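PDB 2E9Q: 11S globulin subunit beta from Cucurbita maxima, which serves as a seed storage protein, a nutrient reservoir of the 11S globulin family built from acidic and basic chains cut from one precursor. Local coordinates for residues 98-102 and 103-107; 222-226 and 227-231; 287-290 and 291-295; 365-368 and 369-373; 420-423 and 424-427. All coordinates share one frame; numbering follows the deposited sequence.

How the contacts relate
The five contacts follow one another along the chain without overlap. Contacts 1 and 2 belong to the first cupin half of the chain, contacts 4 and 5 to the second. Contact 3 is where the chain leaves strand 287-289, at the edge of the first half's sheet, and heads for strand 298-300 of the second. Its nearest atoms are about 8 Å from contact 1 and about 11 Å from contact 4. Contacts 2 and 5 both start helices; their centres are about 76 Å apart, on opposite sides of the chain's centre. Contacts 1 and 2 touch the second subunit, contacts 4 and 5 the third. The chain thus meets one neighbour through each half.

Contact 1: 98-102 and 103-107; sequences IAIPG and CAETY
I100 and C103 meet round a type II beta turn in the loop between strands 93-98 and 107-109. The apolar part comes first. I100 CG1 lies 3.6 Å from C103 SG. C103 SG stands anti to its own carbonyl carbon, beside the backbone N (chi1 -57°), which brings it back toward I100. C103 CB also comes within 3.1 Å of I100 O.

The backbone bonds are modest. C103 N donates to I100 O at 3.2 Å and closes the turn, although the place of that nitrogen is less sure. A104 N gives G102 O a weak bond of 3.2 Å. G102 holds the third place of the turn with positive phi (81°), a conformation that glycine takes easily.

The charged group is E105, whose side chain reaches back toward the start of the loop. Its OE2 comes within 3.4 Å of I98 O and 3.5 Å of A99 O. All three oxygens are acceptors, so they do not bond to each other. The carboxylate is held from outside instead: OE1 accepts from K127 N, and OE2 forms a salt bridge with R129. M419 of the second subunit packs on A99 and E105.

C103 SG is bonded to C282 in the disulfide that, in the mature protein, joins the two chains cut from the precursor. The turn thus places C103 at one end of that link. The carbonyl oxygens beside E105 would probably make its negative charge costly there, and R129 is likely to offset much of that cost.

Contact 2: 222-226 and 227-231; sequences FQIDG and GLVRK
I224 lies against L228 and V229 where the chain enters helix 226-233. Its CB is 3.9 Å from L228 CD1. The CG2 branch of I224 reaches the same methyl more closely, at 3.6 Å. The other branch is set between the backbone N and the carbonyl carbon (chi1 53°) and runs on extended. Its tip, I224 CD1, rests 3.8 Å from L228 CB and 4.0 Å from V229 CG2. I224 and L228 cross at about a right angle. V229 also packs on D215, L218 and E219 of helix 215-222.

D225 supplies the polar half. Its OD1 accepts from L228 N at 2.9 Å, and that nitrogen meets the oxygen nearly along the C-O bond. D225 O takes V229 N at 3.0 Å in the carbonyl plane, nearly straight at 163°. R230 N then bonds to G226 O at 3.0 Å, the next bond of the helix. The other carboxylate oxygen of D225, OD2, has a long, weak ion pair with R438 of the second subunit.

Q223, with positive phi, ends the preceding helix in a Schellman motif. D225 is the N-cap of the next one. I224 just before the cap and V229 inside the first turn make the apolar pair of a hydrophobic staple. The corner is a short link between two helices, with a Schellman end on one and a stapled N-cap on the next.

Contact 3: 287-290 and 291-295; sequences KQNI and GRSER. Unlike the reference sequence in segment 291-295: E294 (reference Val).
N289 and G291 carry most of this corner, with I290 between them. N289 closes strand 287-289. Its CG stands anti to the backbone N (chi1 -167°), which turns the amide group toward the next residues. There N289 CG is 3.8 Å from G291 N. N289 CB lies 4.0 Å from E294 CG, and the same E294 carbon comes within 3.1 Å of N289 O.

G291 begins a type I beta turn that ends at E294, a residue that differs from the reference sequence. The closing bond, E294 N to G291 O, is weak at 3.4 Å. S293 OG donates to E294 OE2 at a very short 2.5 Å, on the anti side and 22° out of the carboxylate plane. R132 adds a weak hydrogen bond to S293 and a long, weak ion pair to E294. I290 points the other way and packs on L136, S307 and A309, so it touches strands of both cupin halves.

With an alanine here in place of N289, G291 would probably lose the group packed beside its backbone N, leaving a gap next to the turn.

The chemistry is thus mixed: a short polar link between S293 and E294 sits beside the close fit of N289 and E294 carbons.

Contact 4: 365-368 and 369-373; sequences SVFD and GEVRE
The F367 ring lies alongside the residues that follow it, with E370 O at its edge. That oxygen is in the ring plane, 3.7 Å from F367 CZ. G369 N approaches obliquely, 3.6 Å from F367 CE1. V371 CG2 is also oblique and stands 4.2 Å from F367 CZ; it is the apolar partner of the ring in 369-373. The ring gets there because CG is anti to the backbone N (chi1 -178°), which carries it along the chain past G369.

The D368 carboxylate is the other flat group nearby. D368 points away from 369-373 as it leaves CA, yet D368 CB and OD1 both stay 3.6 Å from G369 N. OD1 also forms a salt bridge with R355 and accepts from Q357, so two outside partners grip one oxygen.

G369 lies beside the ring with its backbone almost fully extended, phi being close to 180° and psi -157°. A CB on this backbone would clash with D368 O. Farther on, E370 OE2 and R372 NH1 form a weak salt bridge at 3.5 Å. N353 is the stronger partner of that oxygen. At the start, S365 OG gives F367 O a weak bond of 3.3 Å.

All of this lies on strand 365-372, which pairs antiparallel with strand 353-359 as a hairpin. The chain turns a corner at G369, and backbone bonds to strand 353-359 continue on both sides of it, from F367 to V358 and from V371 to A354.

Contact 5: 420-423 and 424-427; sequences LPLG and VLSN
V424 is the bump at the centre of this helix start, and its two methyls fill two different hollows. V424 CG2 rests on the P421 ring, 3.6 Å from CD and 3.7 Å from CB, so it spans the ring rather than touching one corner. The two side chains lie side by side and point the same way. V424 CG1 is anti to the backbone N (chi1 -178°) and turns to L420, where it meets CD2 at 4.1 Å. L420 and V424 cross at about a right angle.

L425 fits the next hollow, between L420 and L422. L425 CG lies 4.2 Å from L420 CB. L425 CD1 meets L422 CD2 at 4.1 Å.

P421 is the N-cap residue. Its carbonyl oxygen accepts from L425 N at 164° and in the carbonyl plane, and more weakly from V424 N. L422 O has two donors from one residue. S426 N comes nearly straight on at 2.9 Å. S426 OG approaches from above the carbonyl plane at 3.2 Å, folded back beside its own backbone N (chi1 -73°). Replacing S426 by an alanine here would probably leave L422 O with the S426 N bond alone and weaken the hold on the first turn.

Helix 433-441 of the same chain lies against L422, L425 and S426 through R433 and K440. The third subunit packs its W146 on L420, its L252 on P421 and its F121 on L422. The start of helix 422-429 is thus buried between helix 433-441 and the neighbouring subunit.

Contact 1: 98-102 and 103-107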
loop_
_atom_site.group_PDB
_atom_site.type_symbol
_atom_site.label_atom_id
_atom_site.label_comp_id
_atom_site.label_asym_id
_atom_site.label_seq_id
_atom_site.Cartn_x
_atom_site.Cartn_y
_atom_site.Cartn_z
ATOM N N ILE A 98 25.288 6.789 -10.673
ATOM C CA ILE A 98 24.262 6.233 -9.812
ATOM C C ILE A 98 24.473 4.742 -9.594
ATOM O O ILE A 98 24.163 3.915 -10.451
ATOM C CB ILE A 98 22.848 6.507 -10.380
ATOM C CG1 ILE A 98 21.798 5.841 -9.495
ATOM C CG2 ILE A 98 22.753 6.042 -11.820
ATOM C CD1 ILE A 98 20.365 6.229 -9.838
ATOM N N ALA A 99 24.989 4.424 -8.411
ATOM C CA ALA A 99 25.312 3.063 -7.994
ATOM C C ALA A 99 24.274 1.948 -8.159
ATOM O O ALA A 99 24.527 0.972 -8.867
ATOM C CB ALA A 99 25.793 3.087 -6.543
ATOM N N ILE A 100 23.122 2.096 -7.506
ATOM C CA ILE A 100 22.053 1.090 -7.505
ATOM C C ILE A 100 22.585 -0.258 -6.985
ATOM O O ILE A 100 23.258 -1.007 -7.698
ATOM C CB ILE A 100 21.337 0.932 -8.903
ATOM C CG1 ILE A 100 20.823 -0.500 -9.078
ATOM C CG2 ILE A 100 22.235 1.359 -10.038
ATOM C CD1 ILE A 100 19.786 -0.916 -8.067
ATOM N N PRO A 101 22.270 -0.571 -5.713
ATOM C CA PRO A 101 22.635 -1.765 -4.942
ATOM C C PRO A 101 22.582 -3.111 -5.648
ATOM O O PRO A 101 21.713 -3.370 -6.485
ATOM C CB PRO A 101 21.692 -1.704 -3.743
ATOM C CG PRO A 101 20.516 -0.925 -4.261
ATOM C CD PRO A 101 21.204 0.169 -5.016
ATOM N N GLY A 102 23.527 -3.970 -5.279
ATOM C CA GLY A 102 23.608 -5.291 -5.865
ATOM C C GLY A 102 24.301 -5.221 -7.204
ATOM O O GLY A 102 24.939 -6.180 -7.634
ATOM N N CYS A 103 24.188 -4.072 -7.861
ATOM C CA CYS A 103 24.794 -3.883 -9.168
ATOM C C CYS A 103 26.188 -3.282 -9.120
ATOM O O CYS A 103 26.444 -2.250 -9.747
ATOM C CB CYS A 103 23.907 -2.999 -10.036
ATOM S SG CYS A 103 22.220 -3.636 -10.235
ATOM N N ALA A 104 27.087 -3.920 -8.376
ATOM C CA ALA A 104 28.457 -3.440 -8.298
ATOM C C ALA A 104 28.994 -3.437 -9.732
ATOM O O ALA A 104 29.524 -4.440 -10.217
ATOM C CB ALA A 104 29.293 -4.360 -7.411
ATOM N N GLU A 105 28.817 -2.303 -10.405
ATOM C CA GLU A 105 29.257 -2.112 -11.782
ATOM C C GLU A 105 30.699 -1.605 -11.811
ATOM O O GLU A 105 30.954 -0.414 -11.640
ATOM C CB GLU A 105 28.339 -1.101 -12.475
ATOM C CG GLU A 105 28.095 0.156 -11.639
ATOM C CD GLU A 105 27.283 1.215 -12.361
ATOM O OE1 GLU A 105 27.746 1.702 -13.407
ATOM O OE2 GLU A 105 26.184 1.565 -11.883
ATOM N N THR A 106 31.638 -2.515 -12.034
ATOM C CA THR A 106 33.050 -2.159 -12.070
ATOM C C THR A 106 33.522 -1.700 -13.446
ATOM O O THR A 106 33.232 -2.339 -14.462
ATOM C CB THR A 106 33.922 -3.353 -11.616
ATOM O OG1 THR A 106 33.846 -3.489 -10.189
ATOM C CG2 THR A 106 35.368 -3.157 -12.040
ATOM N N TYR A 107 34.245 -0.585 -13.461
ATOM C CA TYR A 107 34.799 -0.014 -14.683
ATOM C C TYR A 107 36.210 0.479 -14.368
ATOM O O TYR A 107 36.468 0.973 -13.269
ATOM C CB TYR A 107 33.949 1.155 -15.184
ATOM C CG TYR A 107 32.689 0.752 -15.917
ATOM C CD1 TYR A 107 31.622 0.153 -15.245
ATOM C CD2 TYR A 107 32.566 0.966 -17.290
ATOM C CE1 TYR A 107 30.463 -0.227 -15.925
ATOM C CE2 TYR A 107 31.415 0.592 -17.983
ATOM C CZ TYR A 107 30.368 -0.004 -17.296
ATOM O OH TYR A 107 29.233 -0.376 -17.980
#

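Contact 2: 222-226 and 227-231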
loop_
_atom_site.group_PDB
_atom_site.type_symbol
_atom_site.label_atom_id
_atom_site.label_comp_id
_atom_site.label_asym_id
_atom_site.label_seq_id
_atom_site.Cartn_x
_atom_site.Cartn_y
_atom_site.Cartn_z
ATOM N N PHE A 222 37.289 2.814 7.865
ATOM C CA PHE A 222 37.994 3.066 6.612
ATOM C C PHE A 222 39.495 2.804 6.663
ATOM O O PHE A 222 40.167 2.876 5.636
ATOM C CB PHE A 222 37.779 4.509 6.153
ATOM C CG PHE A 222 36.358 4.844 5.841
ATOM C CD1 PHE A 222 35.421 4.973 6.857
ATOM C CD2 PHE A 222 35.956 5.058 4.525
ATOM C CE1 PHE A 222 34.111 5.313 6.570
ATOM C CE2 PHE A 222 34.639 5.400 4.228
ATOM C CZ PHE A 222 33.717 5.529 5.252
ATOM N N GLN A 223 40.019 2.501 7.846
ATOM C CA GLN A 223 41.452 2.262 8.002
ATOM C C GLN A 223 42.188 3.517 7.568
ATOM O O GLN A 223 42.851 3.551 6.524
ATOM C CB GLN A 223 41.898 1.062 7.161
ATOM C CG GLN A 223 41.515 -0.265 7.783
ATOM C CD GLN A 223 42.094 -0.430 9.179
ATOM O OE1 GLN A 223 43.311 -0.525 9.350
ATOM N NE2 GLN A 223 41.226 -0.455 10.185
ATOM N N ILE A 224 42.049 4.554 8.387
ATOM C CA ILE A 224 42.666 5.842 8.124
ATOM C C ILE A 224 42.962 6.553 9.437
ATOM O O ILE A 224 42.722 6.007 10.511
ATOM C CB ILE A 224 41.732 6.725 7.280
ATOM C CG1 ILE A 224 40.355 6.801 7.946
ATOM C CG2 ILE A 224 41.616 6.161 5.873
ATOM C CD1 ILE A 224 39.385 7.738 7.250
ATOM N N ASP A 225 43.475 7.774 9.343
ATOM C CA ASP A 225 43.812 8.562 10.523
ATOM C C ASP A 225 42.860 9.733 10.727
ATOM O O ASP A 225 42.105 10.103 9.821
ATOM C CB ASP A 225 45.243 9.097 10.408
ATOM C CG ASP A 225 45.503 9.805 9.084
ATOM O OD1 ASP A 225 44.689 10.672 8.683
ATOM O OD2 ASP A 225 46.530 9.496 8.444
ATOM N N GLY A 226 42.907 10.310 11.926
ATOM C CA GLY A 226 42.062 11.442 12.250
ATOM C C GLY A 226 42.178 12.535 11.206
ATOM O O GLY A 226 41.217 13.250 10.937
ATOM N N GLY A 227 43.360 12.666 10.614
ATOM C CA GLY A 227 43.555 13.682 9.601
ATOM C C GLY A 227 42.535 13.521 8.490
ATOM O O GLY A 227 41.947 14.502 8.025
ATOM N N LEU A 228 42.324 12.279 8.064
ATOM C CA LEU A 228 41.369 11.991 7.003
ATOM C C LEU A 228 39.945 12.024 7.509
ATOM O O LEU A 228 39.037 12.462 6.810
ATOM C CB LEU A 228 41.646 10.624 6.384
ATOM C CG LEU A 228 42.464 10.712 5.104
ATOM C CD1 LEU A 228 42.636 9.320 4.499
ATOM C CD2 LEU A 228 41.747 11.659 4.134
ATOM N N VAL A 229 39.751 11.549 8.728
ATOM C CA VAL A 229 38.426 11.549 9.303
ATOM C C VAL A 229 37.836 12.948 9.276
ATOM O O VAL A 229 36.685 13.121 8.889
ATOM C CB VAL A 229 38.444 11.046 10.743
ATOM C CG1 VAL A 229 37.093 11.280 11.383
ATOM C CG2 VAL A 229 38.781 9.558 10.760
ATOM N N ARG A 230 38.620 13.954 9.648
ATOM C CA ARG A 230 38.092 15.311 9.659
ATOM C C ARG A 230 37.744 15.802 8.257
ATOM O O ARG A 230 36.806 16.583 8.073
ATOM C CB ARG A 230 39.067 16.278 10.335
ATOM C CG ARG A 230 38.397 17.596 10.677
ATOM C CD ARG A 230 39.151 18.398 11.727
ATOM N NE ARG A 230 38.240 19.302 12.429
ATOM C CZ ARG A 230 38.604 20.179 13.360
ATOM N NH1 ARG A 230 39.877 20.293 13.720
ATOM N NH2 ARG A 230 37.684 20.934 13.944
ATOM N N LYS A 231 38.497 15.346 7.267
ATOM C CA LYS A 231 38.218 15.730 5.892
ATOM C C LYS A 231 36.883 15.095 5.499
ATOM O O LYS A 231 36.050 15.704 4.828
ATOM C CB LYS A 231 39.327 15.217 4.978
ATOM C CG LYS A 231 40.599 16.053 4.997
ATOM C CD LYS A 231 40.403 17.346 4.219
ATOM C CE LYS A 231 41.724 18.046 3.954
ATOM N NZ LYS A 231 41.569 19.164 2.977
#

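Contact 3: 287-290 and 291-295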
loop_
_atom_site.group_PDB
_atom_site.type_symbol
_atom_site.label_atom_id
_atom_site.label_comp_id
_atom_site.label_asym_id
_atom_site.label_seq_id
_atom_site.Cartn_x
_atom_site.Cartn_y
_atom_site.Cartn_z
ATOM N N LYS A 287 17.084 6.310 -17.708
ATOM C CA LYS A 287 16.695 7.568 -18.293
ATOM C C LYS A 287 16.033 7.350 -19.628
ATOM O O LYS A 287 16.139 6.271 -20.218
ATOM C CB LYS A 287 17.900 8.498 -18.471
ATOM C CG LYS A 287 18.873 8.147 -19.591
ATOM C CD LYS A 287 19.816 9.335 -19.835
ATOM C CE LYS A 287 20.892 9.041 -20.872
ATOM N NZ LYS A 287 22.060 8.302 -20.284
ATOM N N GLN A 288 15.340 8.393 -20.080
ATOM C CA GLN A 288 14.639 8.423 -21.354
ATOM C C GLN A 288 14.498 9.894 -21.729
ATOM O O GLN A 288 14.077 10.715 -20.908
ATOM C CB GLN A 288 13.247 7.797 -21.235
ATOM C CG GLN A 288 12.436 7.846 -22.540
ATOM C CD GLN A 288 10.998 7.367 -22.379
ATOM O OE1 GLN A 288 10.701 6.533 -21.528
ATOM N NE2 GLN A 288 10.102 7.884 -23.215
ATOM N N ASN A 289 14.859 10.242 -22.956
ATOM C CA ASN A 289 14.737 11.628 -23.377
ATOM C C ASN A 289 13.347 11.819 -23.946
ATOM O O ASN A 289 12.942 11.106 -24.867
ATOM C CB ASN A 289 15.774 11.973 -24.442
ATOM C CG ASN A 289 15.891 13.464 -24.667
ATOM O OD1 ASN A 289 16.770 14.123 -24.113
ATOM N ND2 ASN A 289 14.992 14.007 -25.463
ATOM N N ILE A 290 12.608 12.770 -23.387
ATOM C CA ILE A 290 11.256 13.041 -23.851
ATOM C C ILE A 290 11.194 14.452 -24.407
ATOM O O ILE A 290 10.128 15.060 -24.498
ATOM C CB ILE A 290 10.225 12.854 -22.714
ATOM C CG1 ILE A 290 10.672 13.593 -21.449
ATOM C CG2 ILE A 290 10.060 11.376 -22.413
ATOM C CD1 ILE A 290 9.745 13.368 -20.275
ATOM N N GLY A 291 12.366 14.947 -24.790
ATOM C CA GLY A 291 12.492 16.272 -25.362
ATOM C C GLY A 291 12.163 16.315 -26.845
ATOM O O GLY A 291 11.560 15.395 -27.395
ATOM N N ARG A 292 12.582 17.388 -27.502
ATOM C CA ARG A 292 12.300 17.567 -28.915
ATOM C C ARG A 292 13.038 16.632 -29.869
ATOM O O ARG A 292 12.636 16.477 -31.022
ATOM C CB ARG A 292 12.548 19.030 -29.297
ATOM C CG ARG A 292 13.874 19.603 -28.814
ATOM C CD ARG A 292 13.813 21.133 -28.789
ATOM N NE ARG A 292 12.817 21.604 -27.824
ATOM C CZ ARG A 292 12.299 22.829 -27.800
ATOM N NH1 ARG A 292 12.678 23.731 -28.697
ATOM N NH2 ARG A 292 11.391 23.151 -26.882
ATOM N N SER A 293 14.099 15.990 -29.396
ATOM C CA SER A 293 14.853 15.087 -30.262
ATOM C C SER A 293 14.108 13.778 -30.503
ATOM O O SER A 293 14.390 13.071 -31.466
ATOM C CB SER A 293 16.215 14.757 -29.658
ATOM O OG SER A 293 16.109 13.632 -28.798
ATOM N N GLU A 294 13.164 13.439 -29.631
ATOM C CA GLU A 294 12.435 12.192 -29.813
ATOM C C GLU A 294 11.037 12.404 -30.371
ATOM O O GLU A 294 10.568 13.534 -30.505
ATOM C CB GLU A 294 12.372 11.422 -28.495
ATOM C CG GLU A 294 13.737 11.247 -27.841
ATOM C CD GLU A 294 14.746 10.546 -28.752
ATOM O OE1 GLU A 294 14.438 9.439 -29.251
ATOM O OE2 GLU A 294 15.847 11.103 -28.962
ATOM N N ARG A 295 10.385 11.306 -30.721
ATOM C CA ARG A 295 9.045 11.358 -31.274
ATOM C C ARG A 295 8.039 11.443 -30.131
ATOM O O ARG A 295 8.288 10.925 -29.043
ATOM C CB ARG A 295 8.785 10.097 -32.097
ATOM C CG ARG A 295 7.382 9.960 -32.629
ATOM C CD ARG A 295 7.150 8.535 -33.112
ATOM N NE ARG A 295 5.798 8.353 -33.625
ATOM C CZ ARG A 295 5.358 8.875 -34.764
ATOM N NH1 ARG A 295 6.169 9.610 -35.514
ATOM N NH2 ARG A 295 4.105 8.669 -35.149
#

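Contact 4: 365-368 and 369-373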
loop_
_atom_site.group_PDB
_atom_site.type_symbol
_atom_site.label_atom_id
_atom_site.label_comp_id
_atom_site.label_asym_id
_atom_site.label_seq_id
_atom_site.Cartn_x
_atom_site.Cartn_y
_atom_site.Cartn_z
ATOM N N SER A 365 -14.858 25.337 -9.529
ATOM C CA SER A 365 -13.560 25.708 -10.044
ATOM C C SER A 365 -12.621 25.765 -8.839
ATOM O O SER A 365 -12.857 26.534 -7.912
ATOM C CB SER A 365 -13.661 27.077 -10.719
ATOM O OG SER A 365 -12.390 27.545 -11.132
ATOM N N VAL A 366 -11.581 24.932 -8.828
ATOM C CA VAL A 366 -10.633 24.932 -7.719
ATOM C C VAL A 366 -9.340 25.635 -8.115
ATOM O O VAL A 366 -8.398 25.772 -7.317
ATOM C CB VAL A 366 -10.351 23.504 -7.220
ATOM C CG1 VAL A 366 -11.606 22.959 -6.542
ATOM C CG2 VAL A 366 -9.926 22.599 -8.391
ATOM N N PHE A 367 -9.305 26.067 -9.367
ATOM C CA PHE A 367 -8.199 26.845 -9.901
ATOM C C PHE A 367 -8.682 27.444 -11.200
ATOM O O PHE A 367 -9.345 26.776 -11.995
ATOM C CB PHE A 367 -6.935 26.026 -10.162
ATOM C CG PHE A 367 -5.782 26.863 -10.680
ATOM C CD1 PHE A 367 -5.528 26.963 -12.046
ATOM C CD2 PHE A 367 -4.986 27.587 -9.802
ATOM C CE1 PHE A 367 -4.491 27.778 -12.533
ATOM C CE2 PHE A 367 -3.950 28.400 -10.272
ATOM C CZ PHE A 367 -3.699 28.500 -11.642
ATOM N N ASP A 368 -8.362 28.716 -11.390
ATOM C CA ASP A 368 -8.748 29.444 -12.585
ATOM C C ASP A 368 -7.791 30.617 -12.685
ATOM O O ASP A 368 -8.007 31.667 -12.077
ATOM C CB ASP A 368 -10.195 29.934 -12.465
ATOM C CG ASP A 368 -10.657 30.708 -13.683
ATOM O OD1 ASP A 368 -10.022 30.587 -14.753
ATOM O OD2 ASP A 368 -11.670 31.434 -13.579
ATOM N N GLY A 369 -6.714 30.423 -13.436
ATOM C CA GLY A 369 -5.735 31.476 -13.587
ATOM C C GLY A 369 -4.589 31.099 -14.498
ATOM O O GLY A 369 -4.707 30.208 -15.334
ATOM N N GLU A 370 -3.468 31.781 -14.316
ATOM C CA GLU A 370 -2.288 31.555 -15.125
ATOM C C GLU A 370 -1.228 30.716 -14.436
ATOM O O GLU A 370 -1.140 30.682 -13.214
ATOM C CB GLU A 370 -1.645 32.892 -15.496
ATOM C CG GLU A 370 -2.449 33.758 -16.438
ATOM C CD GLU A 370 -2.595 33.134 -17.808
ATOM O OE1 GLU A 370 -3.692 32.609 -18.105
ATOM O OE2 GLU A 370 -1.606 33.158 -18.584
ATOM N N VAL A 371 -0.426 30.049 -15.257
ATOM C CA VAL A 371 0.699 29.258 -14.801
ATOM C C VAL A 371 1.812 29.773 -15.699
ATOM O O VAL A 371 1.674 29.773 -16.923
ATOM C CB VAL A 371 0.514 27.748 -15.051
ATOM C CG1 VAL A 371 1.722 27.007 -14.537
ATOM C CG2 VAL A 371 -0.725 27.244 -14.348
ATOM N N ARG A 372 2.901 30.231 -15.099
ATOM C CA ARG A 372 3.999 30.767 -15.880
ATOM C C ARG A 372 5.270 29.956 -15.685
ATOM O O ARG A 372 5.417 29.238 -14.689
ATOM C CB ARG A 372 4.259 32.222 -15.487
ATOM C CG ARG A 372 3.003 33.057 -15.350
ATOM C CD ARG A 372 3.327 34.527 -15.134
ATOM N NE ARG A 372 2.137 35.301 -14.787
ATOM C CZ ARG A 372 1.003 35.305 -15.487
ATOM N NH1 ARG A 372 0.880 34.572 -16.592
ATOM N NH2 ARG A 372 -0.018 36.047 -15.077
ATOM N N GLU A 373 6.181 30.082 -16.647
ATOM C CA GLU A 373 7.462 29.387 -16.609
ATOM C C GLU A 373 8.002 29.438 -15.198
ATOM O O GLU A 373 7.984 30.490 -14.569
ATOM C CB GLU A 373 8.464 30.057 -17.562
ATOM C CG GLU A 373 9.859 29.414 -17.581
ATOM C CD GLU A 373 10.755 29.855 -16.422
ATOM O OE1 GLU A 373 11.626 29.058 -16.007
ATOM O OE2 GLU A 373 10.607 30.998 -15.933
#

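Contact 5: 420-423 and 424-427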
loop_
_atom_site.group_PDB
_atom_site.type_symbol
_atom_site.label_atom_id
_atom_site.label_comp_id
_atom_site.label_asym_id
_atom_site.label_seq_id
_atom_site.Cartn_x
_atom_site.Cartn_y
_atom_site.Cartn_z
ATOM N N LEU A 420 -20.742 7.549 -25.501
ATOM C CA LEU A 420 -22.144 7.565 -25.115
ATOM C C LEU A 420 -23.128 7.638 -26.265
ATOM O O LEU A 420 -22.980 8.452 -27.169
ATOM C CB LEU A 420 -22.398 8.733 -24.158
ATOM C CG LEU A 420 -21.652 8.671 -22.815
ATOM C CD1 LEU A 420 -21.534 10.062 -22.206
ATOM C CD2 LEU A 420 -22.373 7.724 -21.894
ATOM N N PRO A 421 -24.154 6.780 -26.238
ATOM C CA PRO A 421 -25.186 6.744 -27.276
ATOM C C PRO A 421 -25.849 8.111 -27.366
ATOM O O PRO A 421 -25.862 8.856 -26.383
ATOM C CB PRO A 421 -26.155 5.682 -26.764
ATOM C CG PRO A 421 -25.269 4.763 -25.979
ATOM C CD PRO A 421 -24.374 5.718 -25.241
ATOM N N LEU A 422 -26.396 8.445 -28.532
ATOM C CA LEU A 422 -27.060 9.729 -28.694
ATOM C C LEU A 422 -28.270 9.807 -27.770
ATOM O O LEU A 422 -28.565 10.856 -27.223
ATOM C CB LEU A 422 -27.505 9.937 -30.147
ATOM C CG LEU A 422 -26.431 10.339 -31.156
ATOM C CD1 LEU A 422 -27.073 10.512 -32.522
ATOM C CD2 LEU A 422 -25.772 11.640 -30.726
ATOM N N GLY A 423 -28.968 8.687 -27.603
ATOM C CA GLY A 423 -30.130 8.666 -26.730
ATOM C C GLY A 423 -29.779 9.049 -25.298
ATOM O O GLY A 423 -30.581 9.674 -24.598
ATOM N N VAL A 424 -28.576 8.678 -24.865
ATOM C CA VAL A 424 -28.109 8.978 -23.514
ATOM C C VAL A 424 -27.746 10.457 -23.391
ATOM O O VAL A 424 -28.107 11.121 -22.421
ATOM C CB VAL A 424 -26.881 8.098 -23.152
ATOM C CG1 VAL A 424 -26.432 8.367 -21.734
ATOM C CG2 VAL A 424 -27.238 6.629 -23.311
ATOM N N LEU A 425 -27.038 10.976 -24.384
ATOM C CA LEU A 425 -26.647 12.377 -24.379
ATOM C C LEU A 425 -27.877 13.277 -24.358
ATOM O O LEU A 425 -27.910 14.278 -23.641
ATOM C CB LEU A 425 -25.819 12.687 -25.619
ATOM C CG LEU A 425 -24.437 12.049 -25.673
ATOM C CD1 LEU A 425 -23.942 12.005 -27.109
ATOM C CD2 LEU A 425 -23.489 12.849 -24.794
ATOM N N SER A 426 -28.886 12.921 -25.152
ATOM C CA SER A 426 -30.116 13.706 -25.228
ATOM C C SER A 426 -30.752 13.895 -23.863
ATOM O O SER A 426 -30.923 15.021 -23.391
ATOM C CB SER A 426 -31.125 13.031 -26.157
ATOM O OG SER A 426 -30.725 13.174 -27.503
ATOM N N ASN A 427 -31.111 12.781 -23.245
ATOM C CA ASN A 427 -31.728 12.806 -21.938
ATOM C C ASN A 427 -30.810 13.455 -20.907
ATOM O O ASN A 427 -31.280 14.119 -19.987
ATOM C CB ASN A 427 -32.101 11.382 -21.523
ATOM C CG ASN A 427 -33.300 10.859 -22.289
ATOM O OD1 ASN A 427 -34.433 11.263 -22.031
ATOM N ND2 ASN A 427 -33.057 9.973 -23.251
#